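Local coordinates for protein sulfurtransferase (Azotobacter vinelandii, PDB 1E0C) that probably transfers sulfur from a donor such as thiosulfate to an acceptor such as cyanide, as a rhodanese built of two rhodanese-like domains, at residues P23-T31 against H78-D89; L7-Q17 against Y110-W120. One frame throughout, in Å; residues are numbered along the deposited sequence.

Contact 1 (P23-T31 against H78-D89); sequences PELILVDLT and HRPEAVYVVYDD
Strands 25-29 and 83-87 run parallel, their axes 4.6 Å apart and inclined by 21°, and pair as neighbours in the central parallel sheet of a rhodanese-like domain. The backbone ladder alternates from strand to strand: Glu24 O takes Val83 N, Ile26 N gives to Val83 O, and the pattern continues to Leu30 N, which donates to Tyr87 O. Ile26, Val28, Tyr84 and Val86 point to one face of the sheet, which helix 93-104 covers; Leu25, Leu27, Asp29, Val83, Val85 and Tyr87 point to the other. Ile26 has the largest area buried here. With CG1 anti to its carbonyl carbon (chi1 -59°), it lays CB over one face of the Tyr84 ring, a CH-pi contact 4.1 Å from the centroid, and sends CD1 onward to Ala82 CB at 3.6 Å. Val28 CG2 meets the same ring at its edge. Tyr84 OH also shares a 2.7 Å hydrogen bond with His78 ND1, tying the tip of the ring to the loop before the strand. On the other face Leu25 CD1 presses on Val85 CG2 at 3.4 Å, tighter than usual. At the N-terminal end of the pair, Arg79 NH2 donates in the guanidinium plane to Pro23 O, and a water joins the same nitrogen to Leu25 O. At the far end, Asp29 CA lies over the Tyr87 ring, whose OH makes a weak 2.6 Å bond to Asp29 OD2 and also hydrogen-bonds with the backbone N of Ile41. The carboxylate and ring planes stand 65° apart. Asp29 OD1 is gripped twice, by Thr31 N in an Asx turn and, on its syn lone pair, by Thr31 OG1 at 2.7 Å.

Contact 2 (L7-Q17 against Y110-W120); sequences LPLVIEPADLQ and YHYLNGGLTAW
Trp120, His111 and Leu9 bury the most surface where 7-17 meets 110-120, a short parallel pairing at the edge of the rhodanese-like sheet. The His111 ring, its CG anti to the carbonyl carbon (chi1 -60°), turns its edge to the loop before strand 10-11: ND1 donates to Pro8 O at 2.8 Å, in the ring plane but above the carbonyl plane, while Ile11 CG2 packs against ND1 at 3.5 Å. A leucine in its place would probably leave Pro8 O without this donor and the loop less firmly held. Leu9 O accepts from Tyr112 N, and its CD2 reaches Tyr112 CB at 3.9 Å. Beyond the strands, Trp120 rests the six-membered end of its indole against helix 13-17, with CH2 3.7 Å from Gln17 CB and CE3 3.9 Å from Pro13 CB; Trp120 NE1 hydrogen-bonds to Pro126 O. Asn114 ND2 donates almost straight (176°) to Glu12 OE2, while Glu12 OE1 forms a salt bridge with Arg206. Helices 13-17 and 116-120 cross at 87°, and strand 10-11 is one of the two outermost strands of the sheet, beside 110-113, with Leu9 and Tyr112 touching Leu241 of helix 235-245.

How the contacts relate
Contacts 1 and 2 belong to one five-stranded parallel sheet, in the order 10-11, 110-113, 83-87, 25-29, 45-46, and their centres lie about 11 Å apart. Strands 83-87 and 110-113 are neighbours, so the contacts join directly: Tyr84 O probably accepts a hydrogen bond from His111 N at 2.8 Å, and Asp88 O one from Leu117 N. Along the chain, contact 1 is nested inside the loop closed by contact 2, whose segments 7-17 and 110-120 bring an early and a late part of the first rhodanese-like domain side by side. Both lie in that domain; the persulfide-bearing Cys230 belongs to the second, whose helix 235-245 packs against contact 2.

Contact 1 (P23-T31 against H78-D89)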
loop_
_atom_site.group_PDB
_atom_site.type_symbol
_atom_site.label_atom_id
_atom_site.label_comp_id
_atom_site.label_asym_id
_atom_site.label_seq_id
_atom_site.Cartn_x
_atom_site.Cartn_y
_atom_site.Cartn_z
ATOM N N PRO A 23 -19.884 9.755 -9.695
ATOM C CA PRO A 23 -19.563 9.192 -10.994
ATOM C C PRO A 23 -18.069 9.007 -11.207
ATOM O O PRO A 23 -17.664 8.101 -11.933
ATOM C CB PRO A 23 -20.143 10.179 -12.002
ATOM C CG PRO A 23 -20.326 11.446 -11.237
ATOM C CD PRO A 23 -20.639 11.028 -9.821
ATOM N N GLU A 24 -17.258 9.845 -10.586
ATOM C CA GLU A 24 -15.809 9.793 -10.694
ATOM C C GLU A 24 -15.176 8.707 -9.838
ATOM O O GLU A 24 -13.980 8.420 -9.960
ATOM C CB GLU A 24 -15.211 11.157 -10.327
ATOM C CG GLU A 24 -15.314 11.541 -8.867
ATOM C CD GLU A 24 -16.554 12.310 -8.480
ATOM O OE1 GLU A 24 -17.619 12.156 -9.114
ATOM O OE2 GLU A 24 -16.493 13.090 -7.499
ATOM N N LEU A 25 -15.942 8.111 -8.938
ATOM C CA LEU A 25 -15.405 7.144 -7.994
ATOM C C LEU A 25 -15.021 5.827 -8.654
ATOM O O LEU A 25 -15.829 5.158 -9.303
ATOM C CB LEU A 25 -16.423 6.867 -6.882
ATOM C CG LEU A 25 -16.067 5.752 -5.895
ATOM C CD1 LEU A 25 -14.787 6.105 -5.133
ATOM C CD2 LEU A 25 -17.220 5.537 -4.922
ATOM N N ILE A 26 -13.775 5.429 -8.417
ATOM C CA ILE A 26 -13.328 4.081 -8.732
ATOM C C ILE A 26 -12.989 3.409 -7.390
ATOM O O ILE A 26 -11.986 3.753 -6.774
ATOM C CB ILE A 26 -12.120 4.020 -9.673
ATOM C CG1 ILE A 26 -12.441 4.709 -11.003
ATOM C CG2 ILE A 26 -11.747 2.553 -9.907
ATOM C CD1 ILE A 26 -11.373 4.552 -12.069
ATOM N N LEU A 27 -13.904 2.588 -6.920
ATOM C CA LEU A 27 -13.783 1.927 -5.621
ATOM C C LEU A 27 -13.144 0.556 -5.814
ATOM O O LEU A 27 -13.656 -0.293 -6.539
ATOM C CB LEU A 27 -15.164 1.796 -4.995
ATOM C CG LEU A 27 -15.296 1.063 -3.665
ATOM C CD1 LEU A 27 -14.448 1.757 -2.590
ATOM C CD2 LEU A 27 -16.762 1.060 -3.227
ATOM N N VAL A 28 -11.992 0.375 -5.183
ATOM C CA VAL A 28 -11.195 -0.835 -5.388
ATOM C C VAL A 28 -11.128 -1.677 -4.124
ATOM O O VAL A 28 -10.711 -1.222 -3.064
ATOM C CB VAL A 28 -9.756 -0.450 -5.808
ATOM C CG1 VAL A 28 -8.912 -1.689 -6.045
ATOM C CG2 VAL A 28 -9.812 0.447 -7.032
ATOM N N ASP A 29 -11.523 -2.927 -4.282
ATOM C CA ASP A 29 -11.545 -3.909 -3.208
ATOM C C ASP A 29 -10.391 -4.888 -3.395
ATOM O O ASP A 29 -10.306 -5.549 -4.429
ATOM C CB ASP A 29 -12.889 -4.638 -3.279
ATOM C CG ASP A 29 -13.080 -5.833 -2.398
ATOM O OD1 ASP A 29 -12.214 -6.724 -2.356
ATOM O OD2 ASP A 29 -14.172 -5.956 -1.774
ATOM N N LEU A 30 -9.488 -4.963 -2.422
ATOM C CA LEU A 30 -8.399 -5.942 -2.512
ATOM C C LEU A 30 -8.484 -6.917 -1.347
ATOM O O LEU A 30 -7.538 -7.121 -0.584
ATOM C CB LEU A 30 -7.040 -5.232 -2.550
ATOM C CG LEU A 30 -6.826 -4.256 -3.709
ATOM C CD1 LEU A 30 -6.787 -2.821 -3.214
ATOM C CD2 LEU A 30 -5.553 -4.605 -4.480
ATOM N N THR A 31 -9.670 -7.498 -1.170
ATOM C CA THR A 31 -9.913 -8.469 -0.107
ATOM C C THR A 31 -9.540 -9.864 -0.594
ATOM O O THR A 31 -8.367 -10.238 -0.591
ATOM C CB THR A 31 -11.363 -8.446 0.396
ATOM O OG1 THR A 31 -12.287 -8.804 -0.645
ATOM C CG2 THR A 31 -11.734 -7.069 0.926
ATOM N N HIS A 78 -9.872 3.321 -15.442
ATOM C CA HIS A 78 -8.955 4.449 -15.290
ATOM C C HIS A 78 -9.204 5.510 -16.354
ATOM O O HIS A 78 -9.276 5.219 -17.553
ATOM C CB HIS A 78 -7.501 3.958 -15.339
ATOM C CG HIS A 78 -6.510 5.042 -15.038
ATOM N ND1 HIS A 78 -6.436 5.671 -13.810
ATOM C CD2 HIS A 78 -5.553 5.607 -15.812
ATOM C CE1 HIS A 78 -5.479 6.579 -13.845
ATOM N NE2 HIS A 78 -4.920 6.555 -15.042
ATOM N N ARG A 79 -9.327 6.751 -15.917
ATOM C CA ARG A 79 -9.684 7.898 -16.738
ATOM C C ARG A 79 -9.299 9.196 -16.034
ATOM O O ARG A 79 -9.050 9.209 -14.823
ATOM C CB ARG A 79 -11.196 7.867 -17.008
ATOM C CG ARG A 79 -12.062 7.838 -15.758
ATOM C CD ARG A 79 -13.526 7.594 -16.069
ATOM N NE ARG A 79 -14.409 7.595 -14.908
ATOM C CZ ARG A 79 -14.685 6.548 -14.143
ATOM N NH1 ARG A 79 -14.081 5.383 -14.355
ATOM N NH2 ARG A 79 -15.540 6.641 -13.128
ATOM N N PRO A 80 -9.222 10.300 -16.760
ATOM C CA PRO A 80 -8.706 11.550 -16.237
ATOM C C PRO A 80 -9.350 12.062 -14.969
ATOM O O PRO A 80 -8.654 12.595 -14.092
ATOM C CB PRO A 80 -8.889 12.538 -17.388
ATOM C CG PRO A 80 -8.910 11.699 -18.617
ATOM C CD PRO A 80 -9.487 10.367 -18.222
ATOM N N GLU A 81 -10.664 11.948 -14.837
ATOM C CA GLU A 81 -11.373 12.499 -13.681
ATOM C C GLU A 81 -11.490 11.529 -12.519
ATOM O O GLU A 81 -12.090 11.850 -11.487
ATOM C CB GLU A 81 -12.799 12.871 -14.150
ATOM C CG GLU A 81 -13.623 11.662 -14.552
ATOM C CD GLU A 81 -13.577 11.324 -16.024
ATOM O OE1 GLU A 81 -12.500 11.380 -16.654
ATOM O OE2 GLU A 81 -14.644 10.968 -16.575
ATOM N N ALA A 82 -10.977 10.312 -12.666
ATOM C CA ALA A 82 -11.149 9.275 -11.667
ATOM C C ALA A 82 -10.630 9.701 -10.288
ATOM O O ALA A 82 -9.570 10.313 -10.186
ATOM C CB ALA A 82 -10.390 8.007 -12.064
ATOM N N VAL A 83 -11.338 9.232 -9.275
ATOM C CA VAL A 83 -10.893 9.325 -7.890
ATOM C C VAL A 83 -10.997 7.921 -7.289
ATOM O O VAL A 83 -12.077 7.335 -7.263
ATOM C CB VAL A 83 -11.706 10.294 -7.022
ATOM C CG1 VAL A 83 -11.116 10.307 -5.606
ATOM C CG2 VAL A 83 -11.683 11.710 -7.587
ATOM N N TYR A 84 -9.850 7.355 -6.918
ATOM C CA TYR A 84 -9.837 6.007 -6.383
ATOM C C TYR A 84 -10.067 6.043 -4.868
ATOM O O TYR A 84 -9.562 6.932 -4.186
ATOM C CB TYR A 84 -8.494 5.310 -6.632
ATOM C CG TYR A 84 -8.272 4.943 -8.087
ATOM C CD1 TYR A 84 -7.887 5.904 -8.997
ATOM C CD2 TYR A 84 -8.453 3.628 -8.517
ATOM C CE1 TYR A 84 -7.666 5.589 -10.332
ATOM C CE2 TYR A 84 -8.232 3.305 -9.846
ATOM C CZ TYR A 84 -7.875 4.282 -10.741
ATOM O OH TYR A 84 -7.652 3.958 -12.063
ATOM N N VAL A 85 -10.889 5.121 -4.417
ATOM C CA VAL A 85 -10.998 4.817 -2.989
ATOM C C VAL A 85 -10.628 3.347 -2.834
ATOM O O VAL A 85 -11.098 2.513 -3.614
ATOM C CB VAL A 85 -12.382 5.084 -2.398
ATOM C CG1 VAL A 85 -12.427 4.627 -0.942
ATOM C CG2 VAL A 85 -12.690 6.575 -2.488
ATOM N N VAL A 86 -9.662 3.076 -1.966
ATOM C CA VAL A 86 -9.077 1.740 -1.915
ATOM C C VAL A 86 -9.268 1.099 -0.556
ATOM O O VAL A 86 -9.049 1.743 0.480
ATOM C CB VAL A 86 -7.558 1.846 -2.213
ATOM C CG1 VAL A 86 -6.957 0.471 -2.408
ATOM C CG2 VAL A 86 -7.310 2.745 -3.417
ATOM N N TYR A 87 -9.579 -0.194 -0.536
ATOM C CA TYR A 87 -9.686 -0.902 0.728
ATOM C C TYR A 87 -9.320 -2.370 0.624
ATOM O O TYR A 87 -9.343 -2.974 -0.445
ATOM C CB TYR A 87 -11.092 -0.762 1.311
ATOM C CG TYR A 87 -12.180 -1.556 0.623
ATOM C CD1 TYR A 87 -12.918 -0.992 -0.409
ATOM C CD2 TYR A 87 -12.519 -2.828 1.062
ATOM C CE1 TYR A 87 -13.940 -1.702 -1.025
ATOM C CE2 TYR A 87 -13.553 -3.542 0.468
ATOM C CZ TYR A 87 -14.248 -2.964 -0.575
ATOM O OH TYR A 87 -15.293 -3.653 -1.157
ATOM N N ASP A 88 -9.059 -2.960 1.786
ATOM C CA ASP A 88 -8.877 -4.401 1.885
ATOM C C ASP A 88 -9.557 -4.864 3.164
ATOM O O ASP A 88 -10.326 -4.069 3.733
ATOM C CB ASP A 88 -7.415 -4.790 1.790
ATOM C CG ASP A 88 -6.559 -4.210 2.902
ATOM O OD1 ASP A 88 -7.022 -4.202 4.059
ATOM O OD2 ASP A 88 -5.422 -3.813 2.595
ATOM N N ASP A 89 -9.364 -6.101 3.566
ATOM C CA ASP A 89 -9.977 -6.599 4.793
ATOM C C ASP A 89 -8.919 -7.051 5.789
ATOM O O ASP A 89 -9.187 -7.916 6.630
ATOM C CB ASP A 89 -10.970 -7.718 4.525
ATOM C CG ASP A 89 -10.334 -8.936 3.881
ATOM O OD1 ASP A 89 -9.148 -8.847 3.501
ATOM O OD2 ASP A 89 -11.015 -9.975 3.771
HETATM O O HOH W 1 -16.178 9.897 -14.398
HETATM O O HOH W 2 -16.290 4.344 -11.869
HETATM O O HOH W 3 -6.954 -8.288 1.964
#

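Contact 2 (L7-Q17 against Y110-W120)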
loop_
_atom_site.group_PDB
_atom_site.type_symbol
_atom_site.label_atom_id
_atom_site.label_comp_id
_atom_site.label_asym_id
_atom_site.label_seq_id
_atom_site.Cartn_x
_atom_site.Cartn_y
_atom_site.Cartn_z
ATOM N N LEU A 7 -11.759 16.010 1.201
ATOM C CA LEU A 7 -11.324 15.010 2.166
ATOM C C LEU A 7 -9.813 14.796 2.163
ATOM O O LEU A 7 -9.156 14.917 1.133
ATOM C CB LEU A 7 -12.007 13.668 1.875
ATOM C CG LEU A 7 -13.540 13.678 1.871
ATOM C CD1 LEU A 7 -14.063 12.385 1.254
ATOM C CD2 LEU A 7 -14.060 13.834 3.295
ATOM N N PRO A 8 -9.292 14.353 3.297
ATOM C CA PRO A 8 -7.889 13.976 3.403
ATOM C C PRO A 8 -7.701 12.606 2.751
ATOM O O PRO A 8 -8.685 11.961 2.361
ATOM C CB PRO A 8 -7.657 13.878 4.903
ATOM C CG PRO A 8 -8.986 13.531 5.477
ATOM C CD PRO A 8 -10.027 14.101 4.557
ATOM N N LEU A 9 -6.458 12.151 2.718
ATOM C CA LEU A 9 -6.174 10.865 2.065
ATOM C C LEU A 9 -6.936 9.736 2.738
ATOM O O LEU A 9 -7.573 8.912 2.077
ATOM C CB LEU A 9 -4.673 10.596 2.112
ATOM C CG LEU A 9 -4.118 9.530 1.168
ATOM C CD1 LEU A 9 -2.592 9.627 1.112
ATOM C CD2 LEU A 9 -4.537 8.136 1.605
ATOM N N VAL A 10 -6.812 9.647 4.060
ATOM C CA VAL A 10 -7.487 8.589 4.815
ATOM C C VAL A 10 -8.890 9.049 5.189
ATOM O O VAL A 10 -9.047 10.104 5.812
ATOM C CB VAL A 10 -6.687 8.217 6.072
ATOM C CG1 VAL A 10 -7.453 7.255 6.961
ATOM C CG2 VAL A 10 -5.330 7.630 5.684
ATOM N N ILE A 11 -9.901 8.379 4.636
ATOM C CA ILE A 11 -11.285 8.774 4.910
ATOM C C ILE A 11 -11.994 7.713 5.722
ATOM O O ILE A 11 -11.535 6.579 5.834
ATOM C CB ILE A 11 -12.042 9.048 3.594
ATOM C CG1 ILE A 11 -12.275 7.739 2.833
ATOM C CG2 ILE A 11 -11.234 10.021 2.743
ATOM C CD1 ILE A 11 -13.043 7.925 1.531
ATOM N N GLU A 12 -13.140 8.064 6.315
ATOM C CA GLU A 12 -13.865 7.092 7.130
ATOM C C GLU A 12 -15.001 6.467 6.317
ATOM O O GLU A 12 -15.434 7.021 5.309
ATOM C CB GLU A 12 -14.446 7.817 8.360
ATOM C CG GLU A 12 -13.366 8.441 9.250
ATOM C CD GLU A 12 -12.515 7.391 9.938
ATOM O OE1 GLU A 12 -13.062 6.325 10.277
ATOM O OE2 GLU A 12 -11.298 7.604 10.145
ATOM N N PRO A 13 -15.510 5.347 6.785
ATOM C CA PRO A 13 -16.644 4.680 6.157
ATOM C C PRO A 13 -17.801 5.622 5.900
ATOM O O PRO A 13 -18.418 5.579 4.831
ATOM C CB PRO A 13 -17.004 3.589 7.154
ATOM C CG PRO A 13 -15.689 3.243 7.790
ATOM C CD PRO A 13 -15.000 4.581 7.952
ATOM N N ALA A 14 -18.144 6.482 6.870
ATOM C CA ALA A 14 -19.221 7.442 6.666
ATOM C C ALA A 14 -18.981 8.324 5.453
ATOM O O ALA A 14 -19.931 8.652 4.734
ATOM C CB ALA A 14 -19.420 8.318 7.903
ATOM N N ASP A 15 -17.736 8.768 5.261
ATOM C CA ASP A 15 -17.423 9.642 4.136
ATOM C C ASP A 15 -17.648 8.911 2.807
ATOM O O ASP A 15 -18.123 9.498 1.841
ATOM C CB ASP A 15 -15.955 10.083 4.178
ATOM C CG ASP A 15 -15.594 10.812 5.458
ATOM O OD1 ASP A 15 -16.407 11.645 5.907
ATOM O OD2 ASP A 15 -14.495 10.551 5.984
ATOM N N LEU A 16 -17.222 7.649 2.771
ATOM C CA LEU A 16 -17.392 6.845 1.563
ATOM C C LEU A 16 -18.861 6.539 1.313
ATOM O O LEU A 16 -19.328 6.706 0.182
ATOM C CB LEU A 16 -16.579 5.555 1.633
ATOM C CG LEU A 16 -16.778 4.584 0.450
ATOM C CD1 LEU A 16 -16.422 5.252 -0.863
ATOM C CD2 LEU A 16 -15.954 3.327 0.688
ATOM N N GLN A 17 -19.599 6.145 2.346
ATOM C CA GLN A 17 -21.011 5.814 2.145
ATOM C C GLN A 17 -21.807 6.947 1.533
ATOM O O GLN A 17 -22.649 6.732 0.653
ATOM C CB GLN A 17 -21.678 5.298 3.420
ATOM C CG GLN A 17 -23.096 4.783 3.155
ATOM C CD GLN A 17 -23.690 4.005 4.298
ATOM O OE1 GLN A 17 -22.996 3.309 5.038
ATOM N NE2 GLN A 17 -25.019 4.065 4.440
ATOM N N TYR A 110 -6.703 10.030 -4.885
ATOM C CA TYR A 110 -7.061 8.762 -4.278
ATOM C C TYR A 110 -7.182 8.886 -2.761
ATOM O O TYR A 110 -6.735 9.844 -2.134
ATOM C CB TYR A 110 -6.084 7.646 -4.624
ATOM C CG TYR A 110 -4.637 7.969 -4.329
ATOM C CD1 TYR A 110 -4.180 8.055 -3.021
ATOM C CD2 TYR A 110 -3.735 8.180 -5.363
ATOM C CE1 TYR A 110 -2.855 8.355 -2.757
ATOM C CE2 TYR A 110 -2.406 8.482 -5.106
ATOM C CZ TYR A 110 -1.976 8.556 -3.797
ATOM O OH TYR A 110 -0.659 8.861 -3.526
ATOM N N HIS A 111 -7.914 7.935 -2.198
ATOM C CA HIS A 111 -8.168 7.879 -0.768
ATOM C C HIS A 111 -8.060 6.438 -0.286
ATOM O O HIS A 111 -8.316 5.497 -1.042
ATOM C CB HIS A 111 -9.598 8.380 -0.447
ATOM C CG HIS A 111 -9.799 9.796 -0.898
ATOM N ND1 HIS A 111 -9.460 10.875 -0.113
ATOM C CD2 HIS A 111 -10.204 10.295 -2.093
ATOM C CE1 HIS A 111 -9.663 11.993 -0.797
ATOM N NE2 HIS A 111 -10.096 11.667 -2.003
ATOM N N TYR A 112 -7.716 6.295 0.984
ATOM C CA TYR A 112 -7.729 5.018 1.660
ATOM C C TYR A 112 -8.921 4.985 2.625
ATOM O O TYR A 112 -9.133 5.959 3.349
ATOM C CB TYR A 112 -6.455 4.824 2.506
ATOM C CG TYR A 112 -6.550 3.622 3.419
ATOM C CD1 TYR A 112 -6.782 2.362 2.892
ATOM C CD2 TYR A 112 -6.414 3.740 4.801
ATOM C CE1 TYR A 112 -6.864 1.243 3.687
ATOM C CE2 TYR A 112 -6.492 2.622 5.610
ATOM C CZ TYR A 112 -6.722 1.379 5.057
ATOM O OH TYR A 112 -6.820 0.263 5.848
ATOM N N LEU A 113 -9.692 3.909 2.558
ATOM C CA LEU A 113 -10.803 3.747 3.500
ATOM C C LEU A 113 -10.241 3.234 4.828
ATOM O O LEU A 113 -9.795 2.094 4.931
ATOM C CB LEU A 113 -11.820 2.727 2.966
ATOM C CG LEU A 113 -12.959 2.394 3.944
ATOM C CD1 LEU A 113 -13.769 3.659 4.227
ATOM C CD2 LEU A 113 -13.853 1.302 3.376
ATOM N N ASN A 114 -10.234 4.103 5.835
ATOM C CA ASN A 114 -9.650 3.739 7.129
ATOM C C ASN A 114 -10.251 2.480 7.712
ATOM O O ASN A 114 -11.464 2.404 7.940
ATOM C CB ASN A 114 -9.832 4.916 8.102
ATOM C CG ASN A 114 -8.742 4.940 9.163
ATOM O OD1 ASN A 114 -7.803 4.152 9.113
ATOM N ND2 ASN A 114 -8.869 5.854 10.118
ATOM N N GLY A 115 -9.438 1.450 7.935
ATOM C CA GLY A 115 -9.921 0.190 8.474
ATOM C C GLY A 115 -10.591 -0.681 7.409
ATOM O O GLY A 115 -11.033 -1.796 7.698
ATOM N N GLY A 116 -10.669 -0.180 6.186
ATOM C CA GLY A 116 -11.201 -0.932 5.065
ATOM C C GLY A 116 -12.519 -1.622 5.373
ATOM O O GLY A 116 -13.423 -1.082 6.013
ATOM N N LEU A 117 -12.655 -2.854 4.888
ATOM C CA LEU A 117 -13.902 -3.602 5.091
ATOM C C LEU A 117 -14.143 -3.915 6.554
ATOM O O LEU A 117 -15.285 -4.100 6.986
ATOM C CB LEU A 117 -13.857 -4.896 4.266
ATOM C CG LEU A 117 -15.175 -5.685 4.221
ATOM C CD1 LEU A 117 -16.184 -4.976 3.328
ATOM C CD2 LEU A 117 -14.914 -7.094 3.698
ATOM N N THR A 118 -13.073 -4.118 7.328
ATOM C CA THR A 118 -13.235 -4.390 8.758
ATOM C C THR A 118 -14.052 -3.273 9.409
ATOM O O THR A 118 -15.042 -3.557 10.082
ATOM C CB THR A 118 -11.858 -4.472 9.447
ATOM O OG1 THR A 118 -11.006 -5.282 8.620
ATOM C CG2 THR A 118 -11.979 -5.130 10.816
ATOM N N ALA A 119 -13.682 -2.030 9.150
ATOM C CA ALA A 119 -14.391 -0.888 9.730
ATOM C C ALA A 119 -15.782 -0.741 9.125
ATOM O O ALA A 119 -16.755 -0.451 9.826
ATOM C CB ALA A 119 -13.572 0.382 9.526
ATOM N N TRP A 120 -15.895 -0.974 7.823
ATOM C CA TRP A 120 -17.187 -0.949 7.141
ATOM C C TRP A 120 -18.147 -1.950 7.782
ATOM O O TRP A 120 -19.274 -1.589 8.137
ATOM C CB TRP A 120 -17.005 -1.305 5.656
ATOM C CG TRP A 120 -18.227 -1.073 4.814
ATOM C CD1 TRP A 120 -19.185 -1.992 4.493
ATOM C CD2 TRP A 120 -18.592 0.141 4.149
ATOM N NE1 TRP A 120 -20.140 -1.407 3.687
ATOM C CE2 TRP A 120 -19.784 -0.112 3.438
ATOM C CE3 TRP A 120 -18.030 1.421 4.079
ATOM C CZ2 TRP A 120 -20.428 0.879 2.703
ATOM C CZ3 TRP A 120 -18.655 2.395 3.332
ATOM C CH2 TRP A 120 -19.859 2.119 2.652
#